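Local coordinates for sensor protein PfeS (Pseudomonas aeruginosa, PDB 3KYZ) that acts as the histidine kinase of the PfeR/PfeS two-component system and may activate PfeR by phosphorylation, the piece here being its sensor domain, predicted to be periplasmic, at residues E97-I103 against L114-E120; Y13-P17 against L86-S91. All coordinates share one frame; numbering follows the deposited sequence.

Interaction 1. Residues E97-I103 against L114-E120; sequences ELPYVSI and LVIQLPE
The phenol ring of Tyr100 and the carboxamide of Gln117 lie stacked, their planes 20° apart. Gln117 CG sits over one face of the ring, 4.2 Å from the centroid of the Tyr100 ring, a CH-pi contact, and Gln117 CD follows over CE1 and CZ. Leu98 O lies above the same face as Gln117 CG, offset toward the rim; the ring also stacks with His79, and a water lies in the ring plane at its edge. With CG anti to the backbone N (chi1 -171°) and the chain extended beyond, Gln117 runs out across the ring and brings its amide to the hydroxyl end. There Gln117 NE2 donates an almost straight bond of 2.9 Å to Leu98 O, lying in the amide plane, with the donor tilted 28° from the Leu98 carbonyl plane. NE2 also donates to a water, which in turn donates to Glu97 OE2. The water at the ring edge, 2.6 Å from Tyr100 OH, donates to Gln117 OE1.

Tyr100 and Gln117 form a non-hydrogen-bonded pair of the antiparallel hairpin of strands 100-104 and 113-117. Val101-Ile116 and Ile103-Leu114 are the hydrogen-bonded pairs, and Leu118 N extends the pairing past the strand to Pro99 O at 2.8 Å. On the face that carries Val101, Ile103, Leu114 and Ile116, Ile103 CD1 meets Ile116 CG2 at 4.2 Å. Beyond the strand, Leu98 CD1 reaches Leu118 O at 3.4 Å.

The two faces thus differ in chemistry: one is hydrocarbon, with Ile103 and Leu114 touching helix 17-53, whereas the other is mixed, setting Val115 and Ser102 beside an amide fixed in rotation by one carbonyl, two waters and an aromatic ring. That amide extends the hairpin's grip onto the loop entering it.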
ATOM      1  N   GLU A  97      10.806  -8.529  -7.972  1.00 32.90           N
ATOM      2  CA  GLU A  97      11.500  -7.257  -7.812  1.00 29.91           C
ATOM      3  C   GLU A  97      11.885  -7.142  -6.351  1.00 23.25           C
ATOM      4  O   GLU A  97      11.323  -7.836  -5.500  1.00 24.10           O
ATOM      5  CB  GLU A  97      10.597  -6.086  -8.201  1.00 31.25           C
ATOM      6  CG  GLU A  97       9.360  -5.960  -7.320  1.00 33.87           C
ATOM      7  CD  GLU A  97       8.457  -4.801  -7.709  1.00 37.41           C
ATOM      8  OE1 GLU A  97       7.417  -4.613  -7.039  1.00 35.33           O
ATOM      9  OE2 GLU A  97       8.782  -4.079  -8.676  1.00 42.03           O
ATOM     10  N   LEU A  98      12.843  -6.276  -6.047  1.00 19.42           N
ATOM     11  CA  LEU A  98      13.216  -6.056  -4.658  1.00 18.41           C
ATOM     12  C   LEU A  98      12.048  -5.436  -3.889  1.00 16.88           C
ATOM     13  O   LEU A  98      11.326  -4.581  -4.416  1.00 18.41           O
ATOM     14  CB  LEU A  98      14.477  -5.191  -4.574  1.00 18.37           C
ATOM     15  CG  LEU A  98      15.734  -5.950  -5.009  1.00 21.40           C
ATOM     16  CD1 LEU A  98      16.864  -5.002  -5.386  1.00 21.41           C
ATOM     17  CD2 LEU A  98      16.175  -6.921  -3.919  1.00 23.59           C
ATOM     18  N   PRO A  99      11.851  -5.871  -2.637  1.00 16.89           N
ATOM     19  CA  PRO A  99      10.701  -5.396  -1.854  1.00 16.89           C
ATOM     20  C   PRO A  99      10.755  -3.899  -1.557  1.00 13.91           C
ATOM     21  O   PRO A  99      11.842  -3.330  -1.405  1.00 14.73           O
ATOM     22  CB  PRO A  99      10.829  -6.156  -0.528  1.00 20.54           C
ATOM     23  CG  PRO A  99      11.785  -7.258  -0.778  1.00 22.11           C
ATOM     24  CD  PRO A  99      12.667  -6.856  -1.909  1.00 19.84           C
ATOM     25  N   TYR A 100       9.586  -3.274  -1.468  1.00 13.15           N
ATOM     26  CA  TYR A 100       9.502  -1.907  -0.960  1.00 11.74           C
ATOM     27  C   TYR A 100       9.290  -1.975   0.540  1.00 11.26           C
ATOM     28  O   TYR A 100       8.336  -2.598   1.011  1.00 13.04           O
ATOM     29  CB  TYR A 100       8.378  -1.126  -1.645  1.00 12.55           C
ATOM     30  CG  TYR A 100       8.661  -0.919  -3.110  1.00 12.17           C
ATOM     31  CD1 TYR A 100       9.455   0.137  -3.539  1.00 14.09           C
ATOM     32  CD2 TYR A 100       8.149  -1.791  -4.062  1.00 15.36           C
ATOM     33  CE1 TYR A 100       9.735   0.322  -4.877  1.00 13.97           C
ATOM     34  CE2 TYR A 100       8.419  -1.619  -5.393  1.00 16.49           C
ATOM     35  CZ  TYR A 100       9.213  -0.560  -5.800  1.00 14.53           C
ATOM     36  OH  TYR A 100       9.472  -0.388  -7.129  1.00 18.41           O
ATOM     37  N   VAL A 101      10.200  -1.356   1.284  1.00 10.91           N
ATOM     38  CA  VAL A 101      10.177  -1.421   2.735  1.00 11.77           C
ATOM     39  C   VAL A 101       9.563  -0.152   3.316  1.00 11.44           C
ATOM     40  O   VAL A 101       9.963   0.961   2.962  1.00 12.51           O
ATOM     41  CB  VAL A 101      11.600  -1.622   3.295  1.00 12.48           C
ATOM     42  CG1 VAL A 101      11.570  -1.730   4.815  1.00 13.27           C
ATOM     43  CG2 VAL A 101      12.240  -2.859   2.668  1.00 15.48           C
ATOM     44  N   SER A 102       8.575  -0.337   4.190  1.00 11.29           N
ATOM     45  CA  SER A 102       7.850   0.750   4.836  1.00 11.14           C
ATOM     46  C   SER A 102       8.362   0.922   6.260  1.00 10.55           C
ATOM     47  O   SER A 102       8.355  -0.030   7.046  1.00 11.88           O
ATOM     48  CB  SER A 102       6.364   0.399   4.888  1.00 10.93           C
ATOM     49  OG  SER A 102       5.608   1.380   5.570  1.00 12.40           O
ATOM     50  N   ILE A 103       8.810   2.128   6.592  1.00 10.56           N
ATOM     51  CA  ILE A 103       9.368   2.399   7.918  1.00 11.56           C
ATOM     52  C   ILE A 103       8.766   3.682   8.489  1.00 11.12           C
ATOM     53  O   ILE A 103       9.044   4.787   8.012  1.00 12.03           O
ATOM     54  CB  ILE A 103      10.909   2.534   7.886  1.00 12.17           C
ATOM     55  CG1 ILE A 103      11.555   1.413   7.059  1.00 13.21           C
ATOM     56  CG2 ILE A 103      11.464   2.571   9.318  1.00 13.70           C
ATOM     57  CD1 ILE A 103      13.025   1.685   6.682  1.00 15.45           C
ATOM     58  N   LEU A 114       9.073   6.609   5.851  1.00 10.63           N
ATOM     59  CA  LEU A 114      10.073   6.430   4.812  1.00 10.79           C
ATOM     60  C   LEU A 114       9.748   5.143   4.065  1.00 10.77           C
ATOM     61  O   LEU A 114       9.460   4.111   4.683  1.00 13.10           O
ATOM     62  CB  LEU A 114      11.468   6.325   5.438  1.00 11.28           C
ATOM     63  CG  LEU A 114      12.607   5.935   4.487  1.00 13.59           C
ATOM     64  CD1 LEU A 114      12.813   7.003   3.434  1.00 14.82           C
ATOM     65  CD2 LEU A 114      13.900   5.701   5.261  1.00 14.79           C
ATOM     66  N   VAL A 115       9.759   5.210   2.737  1.00 10.26           N
ATOM     67  CA  VAL A 115       9.682   4.014   1.912  1.00 10.27           C
ATOM     68  C   VAL A 115      10.991   3.902   1.132  1.00 10.73           C
ATOM     69  O   VAL A 115      11.441   4.865   0.504  1.00 12.17           O
ATOM     70  CB  VAL A 115       8.486   4.054   0.940  1.00 10.77           C
ATOM     71  CG1 VAL A 115       8.478   2.801   0.051  1.00 12.62           C
ATOM     72  CG2 VAL A 115       7.184   4.164   1.718  1.00 11.60           C
ATOM     73  N   ILE A 116      11.618   2.735   1.195  1.00 11.56           N
ATOM     74  CA  ILE A 116      12.858   2.510   0.465  1.00 11.52           C
ATOM     75  C   ILE A 116      12.791   1.152  -0.211  1.00 11.98           C
ATOM     76  O   ILE A 116      12.458   0.159   0.430  1.00 14.02           O
ATOM     77  CB  ILE A 116      14.104   2.639   1.392  1.00 11.93           C
ATOM     78  CG1 ILE A 116      15.404   2.454   0.604  1.00 13.79           C
ATOM     79  CG2 ILE A 116      14.038   1.668   2.575  1.00 14.81           C
ATOM     80  CD1 ILE A 116      16.623   2.972   1.364  1.00 16.16           C
ATOM     81  N   GLN A 117      13.069   1.103  -1.509  1.00 12.22           N
ATOM     82  CA  GLN A 117      13.180  -0.199  -2.153  1.00 12.67           C
ATOM     83  C   GLN A 117      14.466  -0.835  -1.633  1.00 12.58           C
ATOM     84  O   GLN A 117      15.524  -0.208  -1.635  1.00 13.47           O
ATOM     85  CB  GLN A 117      13.208  -0.107  -3.677  1.00 13.12           C
ATOM     86  CG  GLN A 117      13.104  -1.488  -4.325  1.00 15.54           C
ATOM     87  CD  GLN A 117      12.777  -1.449  -5.805  1.00 15.23           C
ATOM     88  OE1 GLN A 117      13.078  -0.477  -6.493  1.00 17.05           O
ATOM     89  NE2 GLN A 117      12.147  -2.516  -6.300  1.00 17.20           N
ATOM     90  N   LEU A 118      14.371  -2.066  -1.153  1.00 12.37           N
ATOM     91  CA  LEU A 118      15.506  -2.700  -0.485  1.00 14.10           C
ATOM     92  C   LEU A 118      16.738  -2.705  -1.384  1.00 14.77           C
ATOM     93  O   LEU A 118      16.672  -3.188  -2.505  1.00 15.10           O
ATOM     94  CB  LEU A 118      15.160  -4.141  -0.102  1.00 15.87           C
ATOM     95  CG  LEU A 118      16.170  -4.796   0.839  1.00 16.72           C
ATOM     96  CD1 LEU A 118      16.085  -4.169   2.226  1.00 15.78           C
ATOM     97  CD2 LEU A 118      15.930  -6.289   0.910  1.00 20.57           C
ATOM     98  N   PRO A 119      17.867  -2.163  -0.899  1.00 16.26           N
ATOM     99  CA  PRO A 119      19.103  -2.288  -1.683  1.00 17.70           C
ATOM    100  C   PRO A 119      19.462  -3.754  -1.914  1.00 19.86           C
ATOM    101  O   PRO A 119      19.334  -4.573  -1.005  1.00 20.89           O
ATOM    102  CB  PRO A 119      20.154  -1.623  -0.788  1.00 19.33           C
ATOM    103  CG  PRO A 119      19.382  -0.629   0.007  1.00 19.08           C
ATOM    104  CD  PRO A 119      18.050  -1.305   0.287  1.00 17.69           C
ATOM    105  N   GLU A 120      19.919  -4.076  -3.118  1.00 20.53           N
ATOM    106  CA  GLU A 120      20.164  -5.464  -3.492  1.00 24.39           C
ATOM    107  C   GLU A 120      21.114  -6.195  -2.539  1.00 25.43           C
ATOM    108  O   GLU A 120      20.956  -7.392  -2.284  1.00 26.14           O
ATOM    109  CB  GLU A 120      20.691  -5.538  -4.925  1.00 29.11           C
ATOM    110  CG  GLU A 120      20.858  -6.951  -5.453  1.00 37.86           C
ATOM    111  CD  GLU A 120      21.513  -6.982  -6.819  1.00 45.92           C
ATOM    112  OE1 GLU A 120      22.133  -5.966  -7.200  1.00 50.22           O
ATOM    113  OE2 GLU A 120      21.411  -8.019  -7.509  1.00 50.81           O
TER
HETATM  114  O   HOH W   1      11.632  -2.745  -9.147  1.00 38.00           O
HETATM  115  O   HOH W   2      11.355   1.161  -8.096  1.00 32.25           O

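Interaction 2. Residues Y13-P17 against L86-S91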
ATOM      1  N   TYR A  13      15.789 -15.423   5.281  1.00 43.04           N
ATOM      2  CA  TYR A  13      14.661 -14.687   4.718  1.00 41.20           C
ATOM      3  C   TYR A  13      14.364 -13.398   5.485  1.00 35.40           C
ATOM      4  O   TYR A  13      13.518 -12.610   5.074  1.00 35.18           O
ATOM      5  CB  TYR A  13      13.416 -15.577   4.659  1.00 47.17           C
ATOM      6  CG  TYR A  13      13.047 -16.004   3.255  1.00 53.46           C
ATOM      7  CD1 TYR A  13      11.730 -15.956   2.814  1.00 56.88           C
ATOM      8  CD2 TYR A  13      14.020 -16.438   2.364  1.00 56.99           C
ATOM      9  CE1 TYR A  13      11.391 -16.342   1.527  1.00 59.38           C
ATOM     10  CE2 TYR A  13      13.691 -16.824   1.076  1.00 59.77           C
ATOM     11  CZ  TYR A  13      12.378 -16.774   0.663  1.00 60.71           C
ATOM     12  OH  TYR A  13      12.053 -17.158  -0.619  1.00 62.08           O
ATOM     13  N   PHE A  14      15.062 -13.189   6.595  1.00 29.50           N
ATOM     14  CA  PHE A  14      14.883 -11.984   7.399  1.00 25.25           C
ATOM     15  C   PHE A  14      16.120 -11.102   7.350  1.00 22.93           C
ATOM     16  O   PHE A  14      17.250 -11.601   7.324  1.00 24.56           O
ATOM     17  CB  PHE A  14      14.611 -12.348   8.859  1.00 26.12           C
ATOM     18  CG  PHE A  14      13.296 -13.035   9.083  1.00 27.58           C
ATOM     19  CD1 PHE A  14      12.150 -12.301   9.332  1.00 26.87           C
ATOM     20  CD2 PHE A  14      13.208 -14.416   9.058  1.00 30.76           C
ATOM     21  CE1 PHE A  14      10.936 -12.933   9.544  1.00 29.99           C
ATOM     22  CE2 PHE A  14      11.999 -15.054   9.271  1.00 32.73           C
ATOM     23  CZ  PHE A  14      10.861 -14.311   9.514  1.00 32.76           C
ATOM     24  N   LEU A  15      15.906  -9.788   7.358  1.00 19.59           N
ATOM     25  CA  LEU A  15      17.017  -8.857   7.475  1.00 19.04           C
ATOM     26  C   LEU A  15      17.738  -9.080   8.799  1.00 19.62           C
ATOM     27  O   LEU A  15      17.102  -9.307   9.830  1.00 20.90           O
ATOM     28  CB  LEU A  15      16.520  -7.416   7.406  1.00 19.65           C
ATOM     29  CG  LEU A  15      15.877  -6.946   6.102  1.00 19.77           C
ATOM     30  CD1 LEU A  15      15.422  -5.505   6.279  1.00 21.80           C
ATOM     31  CD2 LEU A  15      16.845  -7.067   4.931  1.00 22.30           C
ATOM     32  N   ALA A  16      19.065  -9.018   8.768  1.00 20.26           N
ATOM     33  CA  ALA A  16      19.852  -9.070   9.988  1.00 21.20           C
ATOM     34  C   ALA A  16      19.479  -7.893  10.881  1.00 19.65           C
ATOM     35  O   ALA A  16      19.155  -6.813  10.387  1.00 19.70           O
ATOM     36  CB  ALA A  16      21.338  -9.034   9.660  1.00 22.00           C
ATOM     37  N   PRO A  17      19.527  -8.097  12.202  1.00 21.09           N
ATOM     38  CA  PRO A  17      19.155  -7.039  13.149  1.00 21.23           C
ATOM     39  C   PRO A  17      19.891  -5.720  12.902  1.00 19.62           C
ATOM     40  O   PRO A  17      19.265  -4.662  12.969  1.00 19.89           O
ATOM     41  CB  PRO A  17      19.555  -7.631  14.500  1.00 23.99           C
ATOM     42  CG  PRO A  17      19.457  -9.107  14.299  1.00 25.34           C
ATOM     43  CD  PRO A  17      19.874  -9.358  12.881  1.00 23.61           C
ATOM     44  N   LEU A  86      10.283  -3.873   8.416  1.00 14.91           N
ATOM     45  CA  LEU A  86      11.676  -4.283   8.593  1.00 17.60           C
ATOM     46  C   LEU A  86      11.854  -5.684   9.175  1.00 19.27           C
ATOM     47  O   LEU A  86      12.858  -6.346   8.894  1.00 21.59           O
ATOM     48  CB  LEU A  86      12.431  -3.274   9.455  1.00 18.47           C
ATOM     49  CG  LEU A  86      12.803  -1.965   8.750  1.00 19.20           C
ATOM     50  CD1 LEU A  86      13.291  -0.926   9.752  1.00 20.41           C
ATOM     51  CD2 LEU A  86      13.854  -2.215   7.679  1.00 19.78           C
ATOM     52  N   ASP A  87      10.910  -6.130   9.999  1.00 19.31           N
ATOM     53  CA  ASP A  87      11.052  -7.442  10.637  1.00 22.34           C
ATOM     54  C   ASP A  87      10.237  -8.551   9.982  1.00 20.81           C
ATOM     55  O   ASP A  87      10.083  -9.639  10.546  1.00 23.53           O
ATOM     56  CB  ASP A  87      10.768  -7.368  12.138  1.00 27.44           C
ATOM     57  CG  ASP A  87       9.376  -6.879  12.451  1.00 33.11           C
ATOM     58  OD1 ASP A  87       8.713  -6.302  11.559  1.00 31.01           O
ATOM     59  OD2 ASP A  87       8.950  -7.067  13.612  1.00 37.69           O
ATOM     60  N   TRP A  88       9.724  -8.278   8.786  1.00 19.77           N
ATOM     61  CA  TRP A  88       8.957  -9.270   8.048  1.00 18.88           C
ATOM     62  C   TRP A  88       9.867 -10.057   7.112  1.00 20.70           C
ATOM     63  O   TRP A  88      10.928  -9.576   6.726  1.00 20.56           O
ATOM     64  CB  TRP A  88       7.862  -8.586   7.223  1.00 18.44           C
ATOM     65  CG  TRP A  88       6.782  -7.937   8.031  1.00 18.53           C
ATOM     66  CD1 TRP A  88       6.712  -7.825   9.398  1.00 19.06           C
ATOM     67  CD2 TRP A  88       5.602  -7.309   7.516  1.00 18.77           C
ATOM     68  NE1 TRP A  88       5.555  -7.162   9.757  1.00 19.74           N
ATOM     69  CE2 TRP A  88       4.864  -6.830   8.619  1.00 19.05           C
ATOM     70  CE3 TRP A  88       5.103  -7.100   6.227  1.00 17.50           C
ATOM     71  CZ2 TRP A  88       3.650  -6.163   8.470  1.00 19.84           C
ATOM     72  CZ3 TRP A  88       3.900  -6.430   6.079  1.00 18.97           C
ATOM     73  CH2 TRP A  88       3.184  -5.974   7.198  1.00 19.42           C
ATOM     74  N   PRO A  89       9.444 -11.267   6.720  1.00 24.21           N
ATOM     75  CA  PRO A  89      10.225 -12.012   5.725  1.00 26.51           C
ATOM     76  C   PRO A  89      10.394 -11.203   4.437  1.00 27.05           C
ATOM     77  O   PRO A  89       9.467 -10.495   4.037  1.00 27.39           O
ATOM     78  CB  PRO A  89       9.370 -13.258   5.462  1.00 28.00           C
ATOM     79  CG  PRO A  89       8.481 -13.380   6.658  1.00 27.51           C
ATOM     80  CD  PRO A  89       8.223 -11.981   7.128  1.00 26.05           C
HETATM   81  N   MSE A  90      11.561 -11.310   3.807  1.00 29.28           N
HETATM   82  CA  MSE A  90      11.884 -10.564   2.589  1.00 31.39           C
HETATM   83  C   MSE A  90      12.216 -11.504   1.439  1.00 34.41           C
HETATM   84  O   MSE A  90      12.972 -12.459   1.615  1.00 36.57           O
HETATM   85  CB  MSE A  90      13.107  -9.680   2.824  1.00 32.47           C
HETATM   86  CG  MSE A  90      12.974  -8.704   3.959  1.00 33.85           C
HETATM   87 SE   MSE A  90      12.343  -6.983   3.346  0.80 35.51          SE
HETATM   88  CE  MSE A  90      11.911  -6.234   5.094  1.00 28.17           C
ATOM     89  N   SER A  91      11.683 -11.217   0.255  1.00 36.40           N
ATOM     90  CA  SER A  91      12.038 -11.998  -0.928  1.00 39.08           C
ATOM     91  C   SER A  91      11.609 -11.325  -2.229  1.00 40.76           C
ATOM     92  O   SER A  91      10.733 -10.458  -2.232  1.00 41.02           O
ATOM     93  CB  SER A  91      11.432 -13.401  -0.850  1.00 41.18           C
ATOM     94  OG  SER A  91      10.195 -13.455  -1.534  1.00 44.68           O
TER
HETATM   95  O   HOH W   3      13.232  -8.879   7.957  1.00 20.40           O
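Leu15 CD1 touches both Leu86 and the selenomethionine at position 90, lying 3.9 Å from Leu86 CD2 and 3.8 Å from Met90 CE. Bent at chi2 (-93°) and extended at chi3, the Met90 chain carries its methyl to Leu15 CD1 while CG lies against Leu15 CG; the two side chains cross at a slant. Leu118 adds to this cluster from beside Leu15, and Leu86 continues it onto Leu23 and Ala24 of helix 17-53.

Farther out, two aromatic rings lie along the loop. Phe14 runs side by side with Pro89, pointing the same way, and its CE1 touches Pro89 CD at 3.8 Å. Pro89 CA lies over one face of the Phe14 ring, and Asp87 O meets the ring edge, 3.5 Å from Phe14 CE1. Tyr13 takes the other end of the contact: Met90 O stands over one ring face, offset toward the rim, Pro89 CB lies at the ring's edge, and Ser91 CB approaches obliquely.

The polar links, one direct bond and a water bridge, all use backbone atoms. Met90 N donates to Tyr13 O across 2.7 Å, nearly in line with the carbonyl, and Pro89 CA adds a CA-H...O contact to the same oxygen. One water accepts from Leu15 N and donates to both Leu86 O and Trp88 O, 2.7 Å from Trp88 O. Trp88 leaves the backbone away from 13-17, and its indole meets Phe82 of the second subunit edge-to-face.

Two irregular segments are therefore pinned by one direct backbone bond and one water bridging Leu15 N, Leu86 O and Trp88 O, which satisfies these backbone groups where no regular pairing exists. This joins the approach to helix 17-53 to a loop whose tryptophan touches the partner subunit.

From the N terminus, residues 13-17 lead into helix 17-53, and interaction 2 closes a long loop when 86-91 returns to them after strand 57-60 and helix 74-77. The chain then passes into 97-103, turns, and comes back as 114-120, so interaction 1 closes a short hairpin. The two loops follow in series, neither nesting nor crossing. Their centres are 11 Å apart and they touch: Leu86 CD2 packs on Val101 CG1 at 3.7 Å, and Leu15 CD2 meets Leu118 CD1. Together they join the start of the long helix, the loop ahead of the hairpin and the hairpin itself within the sensor domain, predicted to be periplasmic.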